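Local coordinates for protein 433aa long hypothetical phosphoribosylglycinamide formyl transferase (Pyrococcus horikoshii, PDB 2DWC) that belongs to the ATP-grasp family, with a Rossmann-like preATP-grasp domain, and holds ADP in its ligand pocket, at residues W75-I86 / L98-V109. Numbering follows the deposited sequence.
Sequences WSVVEREKPDAI and LFEFEKDGYFVV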
loop_
_atom_site.group_PDB
_atom_site.type_symbol
_atom_site.label_atom_id
_atom_site.label_comp_id
_atom_site.label_asym_id
_atom_site.label_seq_id
_atom_site.Cartn_x
_atom_site.Cartn_y
_atom_site.Cartn_z
ATOM N N TRP B 75 8.165 14.691 -25.470
ATOM C CA TRP B 75 7.531 14.057 -26.621
ATOM C C TRP B 75 8.188 12.704 -26.969
ATOM O O TRP B 75 7.554 11.752 -27.403
ATOM C CB TRP B 75 7.621 14.983 -27.849
ATOM C CG TRP B 75 6.296 15.638 -28.180
ATOM C CD1 TRP B 75 6.031 16.981 -28.204
ATOM C CD2 TRP B 75 5.073 14.972 -28.541
ATOM N NE1 TRP B 75 4.707 17.192 -28.581
ATOM C CE2 TRP B 75 4.103 15.975 -28.785
ATOM C CE3 TRP B 75 4.704 13.627 -28.687
ATOM C CZ2 TRP B 75 2.787 15.663 -29.167
ATOM C CZ3 TRP B 75 3.391 13.315 -29.069
ATOM C CH2 TRP B 75 2.454 14.341 -29.303
ATOM N N SER B 76 9.501 12.632 -26.796
ATOM C CA SER B 76 10.187 11.392 -27.126
ATOM C C SER B 76 9.651 10.294 -26.209
ATOM O O SER B 76 9.351 9.177 -26.629
ATOM C CB SER B 76 11.722 11.568 -26.930
ATOM O OG SER B 76 12.379 10.349 -27.214
ATOM N N VAL B 77 9.481 10.623 -24.940
ATOM C CA VAL B 77 8.954 9.623 -24.017
ATOM C C VAL B 77 7.504 9.256 -24.365
ATOM O O VAL B 77 7.133 8.083 -24.402
ATOM C CB VAL B 77 8.999 10.170 -22.560
ATOM C CG1 VAL B 77 8.396 9.099 -21.608
ATOM C CG2 VAL B 77 10.478 10.464 -22.166
ATOM N N VAL B 78 6.678 10.258 -24.593
ATOM C CA VAL B 78 5.265 9.976 -24.912
ATOM C C VAL B 78 5.134 9.168 -26.210
ATOM O O VAL B 78 4.367 8.199 -26.267
ATOM C CB VAL B 78 4.434 11.290 -25.009
ATOM C CG1 VAL B 78 3.007 10.983 -25.593
ATOM C CG2 VAL B 78 4.325 11.942 -23.592
ATOM N N GLU B 79 5.914 9.500 -27.239
ATOM C CA GLU B 79 5.805 8.733 -28.456
ATOM C C GLU B 79 6.260 7.298 -28.277
ATOM O O GLU B 79 5.726 6.364 -28.899
ATOM C CB GLU B 79 6.602 9.381 -29.595
ATOM C CG GLU B 79 5.864 10.460 -30.296
ATOM C CD GLU B 79 4.616 9.909 -31.037
ATOM O OE1 GLU B 79 4.692 8.815 -31.648
ATOM O OE2 GLU B 79 3.576 10.592 -30.992
ATOM N N ARG B 80 7.291 7.099 -27.461
ATOM C CA ARG B 80 7.753 5.734 -27.224
ATOM C C ARG B 80 6.755 4.886 -26.458
ATOM O O ARG B 80 6.513 3.729 -26.787
ATOM C CB ARG B 80 9.082 5.757 -26.422
ATOM C CG ARG B 80 10.295 6.185 -27.279
ATOM C CD ARG B 80 11.556 6.239 -26.439
ATOM N NE ARG B 80 11.891 4.957 -25.787
ATOM C CZ ARG B 80 12.660 4.019 -26.352
ATOM N NH1 ARG B 80 12.945 2.895 -25.705
ATOM N NH2 ARG B 80 13.133 4.190 -27.611
ATOM N N GLU B 81 6.182 5.495 -25.420
ATOM C CA GLU B 81 5.343 4.781 -24.475
ATOM C C GLU B 81 3.833 4.714 -24.763
ATOM O O GLU B 81 3.177 3.758 -24.326
ATOM C CB GLU B 81 5.574 5.394 -23.087
ATOM C CG GLU B 81 7.042 5.243 -22.546
ATOM C CD GLU B 81 7.471 3.774 -22.347
ATOM O OE1 GLU B 81 8.707 3.481 -22.360
ATOM O OE2 GLU B 81 6.587 2.917 -22.189
ATOM N N LYS B 82 3.318 5.749 -25.424
ATOM C CA LYS B 82 1.880 5.824 -25.782
ATOM C C LYS B 82 1.043 5.384 -24.609
ATOM O O LYS B 82 0.281 4.410 -24.670
ATOM C CB LYS B 82 1.629 4.954 -27.013
ATOM C CG LYS B 82 2.508 5.406 -28.165
ATOM C CD LYS B 82 2.064 4.821 -29.510
ATOM C CE LYS B 82 2.727 5.571 -30.652
ATOM N NZ LYS B 82 4.146 5.176 -30.744
ATOM N N PRO B 83 1.143 6.143 -23.501
ATOM C CA PRO B 83 0.416 5.837 -22.278
ATOM C C PRO B 83 -1.102 6.092 -22.337
ATOM O O PRO B 83 -1.547 6.895 -23.164
ATOM C CB PRO B 83 1.092 6.740 -21.264
ATOM C CG PRO B 83 1.395 7.934 -22.005
ATOM C CD PRO B 83 1.863 7.426 -23.387
ATOM N N ASP B 84 -1.861 5.399 -21.454
ATOM C CA ASP B 84 -3.322 5.643 -21.336
ATOM C C ASP B 84 -3.615 6.916 -20.552
ATOM O O ASP B 84 -4.729 7.470 -20.641
ATOM C CB ASP B 84 -3.973 4.436 -20.633
ATOM C CG ASP B 84 -3.879 3.190 -21.500
ATOM O OD1 ASP B 84 -2.965 2.369 -21.298
ATOM O OD2 ASP B 84 -4.670 3.067 -22.471
ATOM N N ALA B 85 -2.665 7.347 -19.719
ATOM C CA ALA B 85 -2.806 8.598 -18.976
ATOM C C ALA B 85 -1.454 9.180 -18.712
ATOM O O ALA B 85 -0.526 8.436 -18.359
ATOM C CB ALA B 85 -3.530 8.358 -17.620
ATOM N N ILE B 86 -1.345 10.498 -18.907
ATOM C CA ILE B 86 -0.113 11.284 -18.638
ATOM C C ILE B 86 -0.489 12.066 -17.375
ATOM O O ILE B 86 -1.411 12.875 -17.385
ATOM C CB ILE B 86 0.151 12.222 -19.804
ATOM C CG1 ILE B 86 0.439 11.369 -21.020
ATOM C CG2 ILE B 86 1.343 13.186 -19.460
ATOM C CD1 ILE B 86 0.664 12.215 -22.297
ATOM N N LEU B 98 2.206 19.560 -22.785
ATOM C CA LEU B 98 0.939 18.980 -22.325
ATOM C C LEU B 98 -0.196 19.294 -23.311
ATOM O O LEU B 98 -1.004 18.415 -23.639
ATOM C CB LEU B 98 0.605 19.481 -20.899
ATOM C CG LEU B 98 1.616 19.128 -19.800
ATOM C CD1 LEU B 98 1.087 19.672 -18.425
ATOM C CD2 LEU B 98 1.829 17.605 -19.737
ATOM N N PHE B 99 -0.263 20.525 -23.815
ATOM C CA PHE B 99 -1.356 20.845 -24.738
ATOM C C PHE B 99 -1.174 20.076 -26.030
ATOM O O PHE B 99 -2.156 19.643 -26.624
ATOM C CB PHE B 99 -1.400 22.357 -25.082
ATOM C CG PHE B 99 -1.979 23.229 -23.974
ATOM C CD1 PHE B 99 -1.161 24.015 -23.176
ATOM C CD2 PHE B 99 -3.356 23.276 -23.776
ATOM C CE1 PHE B 99 -1.695 24.844 -22.203
ATOM C CE2 PHE B 99 -3.915 24.113 -22.791
ATOM C CZ PHE B 99 -3.092 24.889 -22.016
ATOM N N GLU B 100 0.085 19.892 -26.462
ATOM C CA GLU B 100 0.308 19.168 -27.718
ATOM C C GLU B 100 -0.058 17.676 -27.593
ATOM O O GLU B 100 -0.622 17.087 -28.518
ATOM C CB GLU B 100 1.760 19.307 -28.142
ATOM C CG GLU B 100 2.068 20.715 -28.641
ATOM C CD GLU B 100 3.488 20.910 -29.090
ATOM O OE1 GLU B 100 4.207 19.896 -29.312
ATOM O OE2 GLU B 100 3.874 22.098 -29.223
ATOM N N PHE B 101 0.274 17.066 -26.445
ATOM C CA PHE B 101 -0.064 15.651 -26.243
ATOM C C PHE B 101 -1.575 15.469 -26.389
ATOM O O PHE B 101 -2.067 14.525 -27.024
ATOM C CB PHE B 101 0.331 15.132 -24.839
ATOM C CG PHE B 101 1.810 15.276 -24.499
ATOM C CD1 PHE B 101 2.776 15.224 -25.514
ATOM C CD2 PHE B 101 2.220 15.468 -23.174
ATOM C CE1 PHE B 101 4.175 15.379 -25.198
ATOM C CE2 PHE B 101 3.616 15.625 -22.837
ATOM C CZ PHE B 101 4.586 15.581 -23.881
ATOM N N GLU B 102 -2.301 16.352 -25.728
ATOM C CA GLU B 102 -3.779 16.258 -25.730
ATOM C C GLU B 102 -4.334 16.430 -27.124
ATOM O O GLU B 102 -5.238 15.678 -27.546
ATOM C CB GLU B 102 -4.273 17.325 -24.733
ATOM C CG GLU B 102 -5.712 17.452 -24.459
ATOM C CD GLU B 102 -5.879 18.488 -23.356
ATOM O OE1 GLU B 102 -5.802 19.708 -23.677
ATOM O OE2 GLU B 102 -6.028 18.071 -22.175
ATOM N N LYS B 103 -3.796 17.416 -27.852
ATOM C CA LYS B 103 -4.216 17.661 -29.227
ATOM C C LYS B 103 -3.981 16.459 -30.108
ATOM O O LYS B 103 -4.709 16.219 -31.070
ATOM C CB LYS B 103 -3.456 18.875 -29.801
ATOM C CG LYS B 103 -4.302 20.085 -30.057
ATOM C CD LYS B 103 -3.447 21.271 -30.526
ATOM C CE LYS B 103 -2.442 20.853 -31.618
ATOM N NZ LYS B 103 -3.059 20.440 -32.931
ATOM N N ASP B 104 -2.960 15.676 -29.770
ATOM C CA ASP B 104 -2.618 14.488 -30.534
ATOM C C ASP B 104 -3.306 13.231 -30.029
ATOM O O ASP B 104 -2.940 12.124 -30.420
ATOM C CB ASP B 104 -1.086 14.291 -30.489
ATOM C CG ASP B 104 -0.576 13.329 -31.547
ATOM O OD1 ASP B 104 -1.022 13.432 -32.703
ATOM O OD2 ASP B 104 0.299 12.480 -31.236
ATOM N N GLY B 105 -4.257 13.398 -29.115
ATOM C CA GLY B 105 -5.007 12.263 -28.627
ATOM C C GLY B 105 -4.485 11.500 -27.409
ATOM O O GLY B 105 -4.909 10.364 -27.195
ATOM N N TYR B 106 -3.547 12.075 -26.646
ATOM C CA TYR B 106 -3.087 11.386 -25.437
ATOM C C TYR B 106 -3.767 12.079 -24.285
ATOM O O TYR B 106 -3.787 13.324 -24.231
ATOM C CB TYR B 106 -1.570 11.522 -25.251
ATOM C CG TYR B 106 -0.831 10.758 -26.306
ATOM C CD1 TYR B 106 -0.332 11.405 -27.429
ATOM C CD2 TYR B 106 -0.696 9.370 -26.221
ATOM C CE1 TYR B 106 0.278 10.706 -28.453
ATOM C CE2 TYR B 106 -0.064 8.653 -27.260
ATOM C CZ TYR B 106 0.405 9.340 -28.356
ATOM O OH TYR B 106 1.010 8.654 -29.376
ATOM N N PHE B 107 -4.196 11.287 -23.296
ATOM C CA PHE B 107 -4.966 11.809 -22.186
ATOM C C PHE B 107 -4.106 12.436 -21.070
ATOM O O PHE B 107 -3.448 11.734 -20.301
ATOM C CB PHE B 107 -5.862 10.681 -21.621
ATOM C CG PHE B 107 -6.732 11.117 -20.476
ATOM C CD1 PHE B 107 -7.427 12.342 -20.541
ATOM C CD2 PHE B 107 -6.862 10.323 -19.340
ATOM C CE1 PHE B 107 -8.246 12.776 -19.478
ATOM C CE2 PHE B 107 -7.705 10.760 -18.253
ATOM C CZ PHE B 107 -8.384 11.993 -18.350
ATOM N N VAL B 108 -4.116 13.762 -21.027
ATOM C CA VAL B 108 -3.409 14.545 -20.010
ATOM C C VAL B 108 -4.388 14.836 -18.873
ATOM O O VAL B 108 -5.520 15.318 -19.100
ATOM C CB VAL B 108 -2.902 15.849 -20.629
ATOM C CG1 VAL B 108 -2.223 16.728 -19.584
ATOM C CG2 VAL B 108 -1.914 15.509 -21.766
ATOM N N VAL B 109 -3.947 14.554 -17.648
ATOM C CA VAL B 109 -4.782 14.666 -16.445
ATOM C C VAL B 109 -4.619 15.970 -15.687
ATOM O O VAL B 109 -3.490 16.421 -15.454
ATOM C CB VAL B 109 -4.377 13.537 -15.460
ATOM C CG1 VAL B 109 -5.002 13.748 -14.061
ATOM C CG2 VAL B 109 -4.770 12.178 -16.076
HETATM O O HOH W 1 1.287 9.809 -32.231
HETATM O O HOH W 2 -3.790 8.441 -23.862
#
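The Trp75 indole receives the edge of Phe101 on one face, a T-shaped pair with planes at 83°, while Glu100 and Asp104 lie at its edge, near the plane; tryptophan offers both a wide face and an N-H. In this Rossmann-like preATP-grasp domain, the rings fill the seam between helices 71-81 and 95-103, beside strand 85-88, at one side of the four-stranded parallel sheet. Val78, branched at CB, serves two rings: CG2 sits over a face of Phe101, 3.7 Å from its centroid, and CG1, anti to the backbone N (chi1 170°), covers a face of Tyr106. Ile86 is long enough to reach Phe101 CD2 with CD1 at 3.7 Å.

Tyr106 suits the border, its ring inside and its OH donating to a water, which in turn donates to Glu79 OE2 and Asp104 OD2; that bridge probably eases the approach of the two carboxylates. Gly105 readily takes the positive phi of the Schellman motif ending helix 95-103. Beyond it Ile86 N donates to Phe107 O (2.8 Å) and Val109 N to Ile86 O (3.1 Å), a single bridge of Ile86 with Val108. With its chain extended beyond CG (chi2 -179°), Glu100, also salt-bridged to Lys71, brings OE1 to Trp75 NE1 at 2.8 Å, accepting on its anti side, near the indole plane.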